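Local coordinates for putative Nitroreductase (Anabaena variabilis ATCC 29413, PDB 3EO7), which binds flavin mononucleotide and probably acts as an FMN-dependent oxidoreductase of the nitroreductase family, at residues P39-Y43 and N127-R131; L78-Y82 and N195-S199; P108-V114 and A163-V169; F213-N219 and A231-L235. Numbering follows the deposited sequence.

Contact 1 of 4, residues P39-Y43 and N127-R131; sequences PFKEY and NYQCR. With ACT (acetate ion), chain J.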
# COMPACT_ATOMS: atom_id res chain seq x y z
N PRO A 39 -4.44 -18.58 -0.77
CA PRO A 39 -4.75 -17.15 -0.62
C PRO A 39 -5.98 -16.68 -1.41
O PRO A 39 -5.95 -15.65 -2.08
CB PRO A 39 -3.44 -16.51 -1.10
CG PRO A 39 -3.01 -17.40 -2.20
CD PRO A 39 -3.44 -18.81 -1.82
N PHE A 40 -7.05 -17.45 -1.32
CA PHE A 40 -8.31 -17.10 -1.96
C PHE A 40 -9.41 -17.54 -1.02
O PHE A 40 -9.25 -18.54 -0.31
CB PHE A 40 -8.49 -17.86 -3.29
CG PHE A 40 -7.29 -17.82 -4.21
CD1 PHE A 40 -7.01 -16.68 -4.97
CD2 PHE A 40 -6.45 -18.91 -4.31
CE1 PHE A 40 -5.91 -16.66 -5.85
CE2 PHE A 40 -5.36 -18.88 -5.16
CZ PHE A 40 -5.09 -17.74 -5.91
N LYS A 41 -10.57 -16.87 -1.04
CA LYS A 41 -11.72 -17.29 -0.25
C LYS A 41 -12.70 -18.11 -1.09
O LYS A 41 -12.94 -17.81 -2.27
CB LYS A 41 -12.47 -16.11 0.37
CG LYS A 41 -11.66 -15.33 1.39
CD LYS A 41 -12.46 -14.31 2.17
CE LYS A 41 -13.55 -14.90 3.06
NZ LYS A 41 -14.10 -13.90 4.03
N GLU A 42 -13.30 -19.13 -0.47
CA GLU A 42 -14.31 -19.97 -1.11
C GLU A 42 -15.69 -19.62 -0.59
O GLU A 42 -15.86 -19.36 0.60
CB GLU A 42 -14.08 -21.44 -0.78
CG GLU A 42 -12.70 -21.93 -1.08
CD GLU A 42 -12.41 -22.01 -2.57
OE1 GLU A 42 -13.32 -21.71 -3.38
OE2 GLU A 42 -11.27 -22.38 -2.90
N TYR A 43 -16.66 -19.56 -1.49
CA TYR A 43 -18.05 -19.33 -1.11
C TYR A 43 -18.90 -20.49 -1.63
O TYR A 43 -18.78 -20.91 -2.78
CB TYR A 43 -18.55 -18.01 -1.63
CG TYR A 43 -17.91 -16.87 -0.92
CD1 TYR A 43 -16.67 -16.39 -1.33
CD2 TYR A 43 -18.52 -16.27 0.18
CE1 TYR A 43 -16.08 -15.36 -0.68
CE2 TYR A 43 -17.91 -15.23 0.83
CZ TYR A 43 -16.67 -14.80 0.40
OH TYR A 43 -16.09 -13.77 1.04
N ASN A 127 -17.62 -10.60 -3.00
CA ASN A 127 -16.21 -10.88 -2.83
C ASN A 127 -15.57 -10.97 -4.22
O ASN A 127 -16.08 -11.67 -5.10
CB ASN A 127 -15.99 -12.18 -2.07
CG ASN A 127 -14.52 -12.53 -1.95
OD1 ASN A 127 -14.06 -13.42 -2.65
ND2 ASN A 127 -13.77 -11.79 -1.12
N TYR A 128 -14.44 -10.32 -4.38
CA TYR A 128 -13.68 -10.39 -5.63
C TYR A 128 -12.84 -11.68 -5.69
O TYR A 128 -11.97 -11.91 -4.87
CB TYR A 128 -12.79 -9.13 -5.84
CG TYR A 128 -12.00 -9.26 -7.14
CD1 TYR A 128 -12.66 -9.35 -8.37
CD2 TYR A 128 -10.61 -9.35 -7.13
CE1 TYR A 128 -11.95 -9.56 -9.56
CE2 TYR A 128 -9.88 -9.50 -8.31
CZ TYR A 128 -10.56 -9.62 -9.52
OH TYR A 128 -9.81 -9.79 -10.64
N GLN A 129 -13.10 -12.49 -6.69
CA GLN A 129 -12.41 -13.76 -6.89
C GLN A 129 -11.32 -13.59 -7.94
O GLN A 129 -11.61 -13.54 -9.14
CB GLN A 129 -13.42 -14.80 -7.35
CG GLN A 129 -14.41 -15.19 -6.29
CD GLN A 129 -13.81 -16.17 -5.32
OE1 GLN A 129 -13.22 -17.17 -5.73
NE2 GLN A 129 -13.95 -15.90 -4.03
N CYS A 130 -10.09 -13.45 -7.49
CA CYS A 130 -8.92 -13.28 -8.35
C CYS A 130 -8.77 -14.44 -9.33
O CYS A 130 -8.42 -14.23 -10.48
CB CYS A 130 -7.63 -13.20 -7.49
SG CYS A 130 -7.53 -11.78 -6.39
N ARG A 131 -9.09 -15.65 -8.89
CA ARG A 131 -8.87 -16.84 -9.72
C ARG A 131 -9.67 -16.89 -11.01
O ARG A 131 -9.21 -17.42 -12.01
CB ARG A 131 -9.15 -18.12 -8.93
CG ARG A 131 -8.05 -18.45 -7.95
CD ARG A 131 -8.52 -19.59 -7.07
NE ARG A 131 -9.66 -19.10 -6.30
CZ ARG A 131 -10.39 -19.82 -5.47
NH1 ARG A 131 -10.09 -21.10 -5.25
NH2 ARG A 131 -11.42 -19.24 -4.85
C ACT J . -16.26 -20.08 -4.95
O ACT J . -15.52 -19.08 -4.74
OXT ACT J . -15.84 -21.17 -4.49
CH3 ACT J . -17.56 -20.02 -5.68
O HOH W 1 -11.31 -14.34 -2.56
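An irregular segment can be fixed to a sheet by side chains rather than by strand pairing, and residues 39-43 illustrate how. The CA-to-CB bond of Phe40 points toward 127-131, and its ring packs on Arg131 and Cys130: Arg131 CG lies 3.5 Å from the ring centroid, a CH-pi contact over the face, while Cys130 CB meets the ring edge 4.2 Å from Phe40 CE1. At Lys41 the backbone does the work. Gln129 NE2 donates to Lys41 O (2.8 Å, nearly linear), and a water joins Lys41 N to Asn127 OD1; the ammonium group itself turns away to Tyr112 and Glu229. Glu42 starts out facing away but curls back, so that Glu42 OE2 forms a salt bridge with Arg131 NH1 at 2.9 Å. Tyr43 closes the segment, its CE1 3.4 Å from Asn127 OD1, and its ring stacks on Tyr138. Within 127-131 the side chains are also bonded to one another, Gln129 NE2 to Asn127 OD1 and Arg131 NH2 to Gln129 OE1. The Cys130 side chain lies about 12 Å from the FMN. The arrangement is that of a connecting loop laid across strand 124-129 of the antiparallel sheet in the nitroreductase-like fold.

Contact 2 of 4, residues L78-Y82 and N195-S199; sequences LFRSY and NIELS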
# COMPACT_ATOMS: atom_id res chain seq x y z
N LEU A 78 -11.17 -3.59 -11.23
CA LEU A 78 -10.81 -4.68 -10.32
C LEU A 78 -9.60 -5.44 -10.84
O LEU A 78 -8.68 -5.77 -10.08
CB LEU A 78 -11.99 -5.58 -10.07
CG LEU A 78 -13.13 -5.03 -9.19
CD1 LEU A 78 -14.39 -5.90 -9.30
CD2 LEU A 78 -12.62 -4.92 -7.75
N PHE A 79 -9.59 -5.70 -12.14
CA PHE A 79 -8.49 -6.48 -12.73
C PHE A 79 -7.13 -5.79 -12.63
O PHE A 79 -6.11 -6.42 -12.34
CB PHE A 79 -8.80 -6.86 -14.17
CG PHE A 79 -7.81 -7.82 -14.72
CD1 PHE A 79 -7.79 -9.14 -14.24
CD2 PHE A 79 -6.84 -7.42 -15.62
CE1 PHE A 79 -6.85 -10.04 -14.68
CE2 PHE A 79 -5.89 -8.33 -16.09
CZ PHE A 79 -5.90 -9.63 -15.60
N ARG A 80 -7.11 -4.49 -12.89
CA ARG A 80 -5.88 -3.74 -12.85
C ARG A 80 -5.46 -3.55 -11.39
O ARG A 80 -4.30 -3.32 -11.11
CB ARG A 80 -6.03 -2.39 -13.53
CG ARG A 80 -6.30 -2.42 -15.06
CD ARG A 80 -5.03 -2.53 -15.86
NE ARG A 80 -5.31 -2.70 -17.30
CZ ARG A 80 -5.15 -3.83 -18.00
NH1 ARG A 80 -4.68 -4.95 -17.47
NH2 ARG A 80 -5.44 -3.82 -19.31
N SER A 81 -6.41 -3.64 -10.45
CA SER A 81 -6.11 -3.47 -9.02
C SER A 81 -5.53 -4.74 -8.37
O SER A 81 -4.56 -4.65 -7.61
CB SER A 81 -7.35 -3.06 -8.22
OG SER A 81 -7.76 -1.76 -8.56
N TYR A 82 -6.15 -5.89 -8.60
CA TYR A 82 -5.79 -7.11 -7.86
C TYR A 82 -5.96 -8.38 -8.66
O TYR A 82 -6.04 -9.48 -8.10
CB TYR A 82 -6.61 -7.15 -6.58
CG TYR A 82 -6.03 -7.88 -5.40
CD1 TYR A 82 -4.68 -7.72 -5.05
CD2 TYR A 82 -6.81 -8.72 -4.62
CE1 TYR A 82 -4.14 -8.37 -3.93
CE2 TYR A 82 -6.28 -9.37 -3.52
CZ TYR A 82 -4.93 -9.19 -3.17
OH TYR A 82 -4.40 -9.84 -2.06
N ASN A 195 -2.79 0.80 -6.46
CA ASN A 195 -3.41 0.32 -7.72
C ASN A 195 -4.85 0.78 -7.85
O ASN A 195 -5.31 1.12 -8.94
CB ASN A 195 -3.41 -1.20 -7.85
CG ASN A 195 -2.09 -1.77 -8.22
OD1 ASN A 195 -1.14 -1.06 -8.60
ND2 ASN A 195 -1.99 -3.08 -8.08
N ILE A 196 -5.59 0.72 -6.75
CA ILE A 196 -7.00 1.15 -6.80
C ILE A 196 -7.12 2.59 -7.27
O ILE A 196 -7.94 2.88 -8.15
CB ILE A 196 -7.70 0.90 -5.47
CG1 ILE A 196 -7.84 -0.59 -5.23
CG2 ILE A 196 -9.14 1.58 -5.41
CD1 ILE A 196 -8.34 -0.92 -3.82
N GLU A 197 -6.33 3.52 -6.73
CA GLU A 197 -6.45 4.89 -7.22
C GLU A 197 -6.06 5.03 -8.70
O GLU A 197 -6.71 5.78 -9.43
CB GLU A 197 -5.69 5.92 -6.38
CG GLU A 197 -4.28 5.66 -6.19
CD GLU A 197 -3.37 6.85 -6.59
OE1 GLU A 197 -3.59 7.57 -7.57
OE2 GLU A 197 -2.34 6.97 -5.99
N LEU A 198 -5.03 4.31 -9.14
CA LEU A 198 -4.61 4.41 -10.55
C LEU A 198 -5.59 3.73 -11.51
O LEU A 198 -5.94 4.28 -12.56
CB LEU A 198 -3.18 3.89 -10.72
CG LEU A 198 -2.16 4.78 -9.99
CD1 LEU A 198 -0.74 4.09 -9.93
CD2 LEU A 198 -2.11 6.21 -10.65
N SER A 199 -6.05 2.54 -11.12
CA SER A 199 -7.05 1.77 -11.85
C SER A 199 -8.36 2.57 -11.96
O SER A 199 -9.04 2.54 -12.98
CB SER A 199 -7.32 0.46 -11.10
OG SER A 199 -8.10 -0.42 -11.89
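Ser81 lies against the face of helix 181-202, its OG 3.5 Å from Ile196 CA and 3.4 Å from Ser199 CB. This is close antiparallel helix packing in the nitroreductase-like fold: the axes of the short helical segments approach to 8.2 Å, with their N-to-C directions 149° apart. So close an approach is consistent with the small side chains of Ser81 and Ser199 at the interface. The CA atoms of Ser81 and Asn195 are 4.8 Å apart, and one helical turn further along the second helix Ser199 occupies the gap beside Arg80, where Ser199 OG is 3.3 Å from Arg80 CB. Both serine hydroxyls are hydrogen-bonded to Leu77 O, so these two groups are satisfied by the backbone of helix 66-82. Arg80 contributes mainly the base of its side chain, since its guanidinium group leads away to a salt bridge with Glu328. Leu78 and Tyr82 instead pack on Val111 of strand 109-115, which places helix 66-82 against the sheet as well as against its helical neighbour. The contact lies near the flavin site without touching it, the Asn195 side chain being about 9 Å from the FMN. Asn195 OD1 is held by Gln465, and the amide also joins the two helices directly: Asn195 ND2 donates to Ser81 O at 3.0 Å, a nearly straight bond (165°).

Contact 3 of 4, residues P108-V114 and A163-V169; sequences PAEVYVV and AIIVTAV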
# COMPACT_ATOMS: atom_id res chain seq x y z
N PRO A 108 -2.23 -11.29 1.74
CA PRO A 108 -3.15 -11.13 2.87
C PRO A 108 -4.43 -10.34 2.53
O PRO A 108 -5.48 -10.59 3.12
CB PRO A 108 -2.30 -10.37 3.92
CG PRO A 108 -1.30 -9.60 3.08
CD PRO A 108 -0.96 -10.58 1.97
N ALA A 109 -4.36 -9.44 1.55
CA ALA A 109 -5.52 -8.60 1.24
C ALA A 109 -6.63 -9.33 0.49
O ALA A 109 -6.37 -10.20 -0.35
CB ALA A 109 -5.08 -7.33 0.45
N GLU A 110 -7.87 -8.99 0.86
CA GLU A 110 -9.07 -9.46 0.17
C GLU A 110 -9.86 -8.21 -0.21
O GLU A 110 -9.95 -7.26 0.58
CB GLU A 110 -9.98 -10.36 1.06
CG GLU A 110 -9.54 -11.77 1.06
CD GLU A 110 -9.77 -12.45 -0.26
OE1 GLU A 110 -10.87 -12.34 -0.88
OE2 GLU A 110 -8.85 -13.18 -0.67
N VAL A 111 -10.41 -8.25 -1.42
CA VAL A 111 -11.19 -7.16 -1.96
C VAL A 111 -12.65 -7.52 -1.98
O VAL A 111 -13.05 -8.55 -2.56
CB VAL A 111 -10.70 -6.79 -3.38
CG1 VAL A 111 -11.66 -5.76 -4.06
CG2 VAL A 111 -9.23 -6.25 -3.32
N TYR A 112 -13.46 -6.64 -1.39
CA TYR A 112 -14.90 -6.76 -1.42
C TYR A 112 -15.50 -5.55 -2.12
O TYR A 112 -14.93 -4.48 -2.09
CB TYR A 112 -15.46 -6.80 -0.01
CG TYR A 112 -15.02 -8.00 0.77
CD1 TYR A 112 -13.81 -8.02 1.43
CD2 TYR A 112 -15.82 -9.13 0.81
CE1 TYR A 112 -13.37 -9.15 2.11
CE2 TYR A 112 -15.41 -10.28 1.49
CZ TYR A 112 -14.20 -10.28 2.15
OH TYR A 112 -13.82 -11.41 2.83
N VAL A 113 -16.66 -5.76 -2.74
CA VAL A 113 -17.44 -4.65 -3.27
C VAL A 113 -18.77 -4.65 -2.53
O VAL A 113 -19.45 -5.70 -2.39
CB VAL A 113 -17.70 -4.77 -4.78
CG1 VAL A 113 -18.67 -3.69 -5.25
CG2 VAL A 113 -16.39 -4.69 -5.59
N VAL A 114 -19.14 -3.47 -2.05
CA VAL A 114 -20.43 -3.25 -1.36
C VAL A 114 -21.30 -2.42 -2.29
O VAL A 114 -20.86 -1.38 -2.77
CB VAL A 114 -20.26 -2.57 -0.00
CG1 VAL A 114 -21.64 -2.32 0.65
CG2 VAL A 114 -19.39 -3.41 0.90
N ALA A 163 -18.76 0.70 -3.01
CA ALA A 163 -17.53 0.87 -2.27
C ALA A 163 -16.74 -0.41 -2.31
O ALA A 163 -17.29 -1.53 -2.36
CB ALA A 163 -17.83 1.22 -0.78
N ILE A 164 -15.43 -0.25 -2.31
CA ILE A 164 -14.55 -1.37 -2.08
C ILE A 164 -14.24 -1.37 -0.59
O ILE A 164 -14.08 -0.31 0.02
CB ILE A 164 -13.23 -1.22 -2.90
CG1 ILE A 164 -13.48 -1.66 -4.34
CG2 ILE A 164 -12.10 -2.12 -2.32
CD1 ILE A 164 -12.28 -1.38 -5.33
N ILE A 165 -14.13 -2.55 -0.00
CA ILE A 165 -13.58 -2.67 1.33
C ILE A 165 -12.43 -3.65 1.18
O ILE A 165 -12.59 -4.73 0.57
CB ILE A 165 -14.59 -3.13 2.40
CG1 ILE A 165 -15.79 -2.15 2.46
CG2 ILE A 165 -13.86 -3.29 3.75
CD1 ILE A 165 -16.88 -2.56 3.49
N VAL A 166 -11.28 -3.28 1.75
CA VAL A 166 -10.10 -4.14 1.73
C VAL A 166 -9.91 -4.66 3.14
O VAL A 166 -9.83 -3.88 4.10
CB VAL A 166 -8.81 -3.44 1.29
CG1 VAL A 166 -7.63 -4.47 1.23
CG2 VAL A 166 -9.00 -2.82 -0.07
N THR A 167 -9.86 -5.98 3.25
CA THR A 167 -9.58 -6.62 4.51
C THR A 167 -8.24 -7.35 4.41
O THR A 167 -7.67 -7.50 3.30
CB THR A 167 -10.62 -7.69 4.83
OG1 THR A 167 -10.49 -8.78 3.91
CG2 THR A 167 -12.05 -7.13 4.86
N ALA A 168 -7.76 -7.81 5.57
CA ALA A 168 -6.54 -8.63 5.69
C ALA A 168 -6.92 -9.95 6.34
O ALA A 168 -7.59 -9.95 7.40
CB ALA A 168 -5.43 -7.91 6.55
N VAL A 169 -6.51 -11.07 5.72
CA VAL A 169 -6.67 -12.43 6.27
C VAL A 169 -5.30 -12.67 6.92
O VAL A 169 -4.28 -12.95 6.25
CB VAL A 169 -7.02 -13.48 5.20
CG1 VAL A 169 -7.12 -14.83 5.84
CG2 VAL A 169 -8.34 -13.10 4.48
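Apolar side chains dominate one face of this strand pair, where Ala109, Val111, Val113, Ile164, Val166 and Ala168 gather. Ala109 CB lies 3.9 Å from Val166 CG1, and Val111 CG1 4.1 Å from Ile164 CG2; these diagonal contacts knit neighbouring pairs together, and Val111 extends the packing to Leu192 of helix 181-202. Beneath them runs textbook antiparallel register. Hydrogen-bonded pairs, Glu110 with Thr167, Tyr112 with Ile165 and Val114 with Ala163, alternate with non-hydrogen-bonded ones. Val114 N bonds to Ala163 O at 2.7 Å. Thr167 N reaches Glu110 O at 3.0 Å. Val169 N to Pro108 O, at 2.8 Å, carries the pairing into the residue before strand 109-115. On the other face Val114 CG2 still meets Ile165 CD1 at 3.7 Å, but towards Pro108 the chemistry turns polar. Thr167 OG1 sits at the edge of the Tyr112 ring, 3.4 Å from Tyr112 CE1, and both hydroxyls bond to Glu229, while Glu110 pairs with Arg172 and accepts from Asn127. This implies a buried pair with one apolar face, the other being apolar near Val114 and polar towards Glu110, where neighbouring elements match the buried polar groups.

Contact 4 of 4, residues F213-N219 and A231-L235; sequences FIDEAVN and AIAVL. With ACT (acetate ion), chain Q.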
# COMPACT_ATOMS: atom_id res chain seq x y z
N PHE A 213 -13.11 4.08 10.86
CA PHE A 213 -14.39 3.38 10.89
C PHE A 213 -14.40 2.46 12.12
O PHE A 213 -13.36 2.15 12.67
CB PHE A 213 -14.62 2.57 9.59
CG PHE A 213 -13.49 1.63 9.26
CD1 PHE A 213 -13.36 0.41 9.92
CD2 PHE A 213 -12.56 1.95 8.30
CE1 PHE A 213 -12.31 -0.44 9.62
CE2 PHE A 213 -11.50 1.11 7.98
CZ PHE A 213 -11.37 -0.10 8.64
N ILE A 214 -15.60 2.02 12.50
CA ILE A 214 -15.83 1.13 13.63
C ILE A 214 -15.55 -0.29 13.14
O ILE A 214 -16.36 -0.90 12.43
CB ILE A 214 -17.27 1.27 14.21
CG1 ILE A 214 -17.53 2.74 14.61
CG2 ILE A 214 -17.46 0.33 15.39
CD1 ILE A 214 -19.00 3.05 14.96
N ASP A 215 -14.36 -0.78 13.47
CA ASP A 215 -13.93 -2.11 12.99
C ASP A 215 -14.96 -3.19 13.23
O ASP A 215 -15.27 -3.95 12.32
CB ASP A 215 -12.59 -2.53 13.59
CG ASP A 215 -11.48 -1.53 13.30
OD1 ASP A 215 -11.51 -0.41 13.89
OD2 ASP A 215 -10.58 -1.87 12.51
N GLU A 216 -15.48 -3.24 14.45
CA GLU A 216 -16.47 -4.25 14.82
C GLU A 216 -17.65 -4.25 13.83
O GLU A 216 -18.15 -5.31 13.42
CB GLU A 216 -16.97 -3.99 16.24
CG GLU A 216 -17.96 -5.03 16.75
CD GLU A 216 -18.47 -4.75 18.15
OE1 GLU A 216 -18.22 -3.67 18.73
OE2 GLU A 216 -19.19 -5.64 18.66
N ALA A 217 -18.13 -3.05 13.50
CA ALA A 217 -19.28 -2.86 12.63
C ALA A 217 -19.02 -3.23 11.21
O ALA A 217 -19.87 -3.85 10.54
CB ALA A 217 -19.77 -1.40 12.70
N VAL A 218 -17.85 -2.85 10.70
CA VAL A 218 -17.51 -3.18 9.32
C VAL A 218 -17.31 -4.68 9.19
O VAL A 218 -17.79 -5.30 8.24
CB VAL A 218 -16.29 -2.40 8.84
CG1 VAL A 218 -15.91 -2.85 7.43
CG2 VAL A 218 -16.54 -0.87 8.90
N ASN A 219 -16.62 -5.28 10.16
CA ASN A 219 -16.35 -6.72 10.10
C ASN A 219 -17.65 -7.50 10.23
O ASN A 219 -17.84 -8.49 9.57
CB ASN A 219 -15.27 -7.12 11.11
CG ASN A 219 -13.92 -6.47 10.77
OD1 ASN A 219 -13.68 -6.14 9.59
ND2 ASN A 219 -13.08 -6.24 11.78
N ALA A 231 -11.24 -5.71 8.26
CA ALA A 231 -11.23 -4.56 7.38
C ALA A 231 -10.16 -3.54 7.80
O ALA A 231 -10.04 -3.22 8.99
CB ALA A 231 -12.61 -3.89 7.41
N ILE A 232 -9.37 -3.06 6.84
CA ILE A 232 -8.41 -2.00 7.15
C ILE A 232 -8.56 -0.74 6.28
O ILE A 232 -7.94 0.28 6.57
CB ILE A 232 -6.95 -2.50 7.27
CG1 ILE A 232 -6.53 -3.25 6.02
CG2 ILE A 232 -6.81 -3.36 8.56
CD1 ILE A 232 -5.05 -3.73 6.02
N ALA A 233 -9.38 -0.81 5.24
CA ALA A 233 -9.68 0.36 4.43
C ALA A 233 -11.06 0.20 3.78
O ALA A 233 -11.38 -0.87 3.25
CB ALA A 233 -8.60 0.61 3.33
N VAL A 234 -11.85 1.27 3.84
CA VAL A 234 -13.16 1.40 3.22
C VAL A 234 -13.00 2.49 2.14
O VAL A 234 -12.48 3.57 2.43
CB VAL A 234 -14.28 1.72 4.22
CG1 VAL A 234 -15.62 1.99 3.49
CG2 VAL A 234 -14.44 0.54 5.25
N LEU A 235 -13.42 2.19 0.93
CA LEU A 235 -13.25 3.11 -0.20
C LEU A 235 -14.49 3.24 -1.08
O LEU A 235 -14.64 2.51 -2.05
CB LEU A 235 -12.03 2.71 -1.07
CG LEU A 235 -10.67 2.53 -0.39
CD1 LEU A 235 -10.39 1.08 -0.07
CD2 LEU A 235 -9.55 3.07 -1.29
C ACT Q . -13.12 -6.35 15.44
O ACT Q . -13.80 -6.75 14.45
OXT ACT Q . -11.84 -6.04 15.19
CH3 ACT Q . -13.87 -6.44 16.78
O HOH W 2 -10.69 -4.47 11.41
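Side-chain conformations show how the loop and first helical turn at 213-219 meet strand 229-239. Phe213 adopts the p rotamer, which lays its ring along the strand: Val234 CG2 sits over one face, 4.2 Å from the centroid in a CH-pi contact, and Ala231 O approaches the edge, 3.4 Å from Phe213 CZ. Val218, in t, directs CG1 to within 3.5 Å of Ala231 CB. Asn219 takes the m rotamer, bringing OD1 to Ala231 N for a 2.8 Å, almost straight hydrogen bond, while its ND2 donates to an acetate probably from the crystallisation liquor. Asp215, also m, shares a water with Asn219 ND2 and Ala231 O, although its main partners are Arg451 and Arg454. The strand is itself irregular here, for Ile232 and Ala233 both face Val166 in a classic beta bulge. The helical segment crosses the strand at 84°. Packing of Phe213 and Val218 on Ala231 and Val234 supplies the bulk of the contact, and Asn219 with the water satisfies backbone groups of Ala231 at its border.

In the fold
Three of the four contacts are buried, and contact 1 is only partly so, which shows in its chemistry: side-chain bonds, a salt bridge and a water hold a loop to its strand. Contacts 1, 3 and 4 all reach one antiparallel sheet, in which strands 124-129, 109-115, 162-169 and 229-239 lie side by side; contact 3 supplies the regular backbone pairing, and contact 4 adds a helix to the bulged neighbour. Contact 2 joins helix to helix and is linked to that sheet by Tyr82 OH, probably hydrogen-bonded to Ala109 O at 2.6 Å. In sequence, contact 3 nests within the loop closed by contact 2, whereas contact 4 follows both.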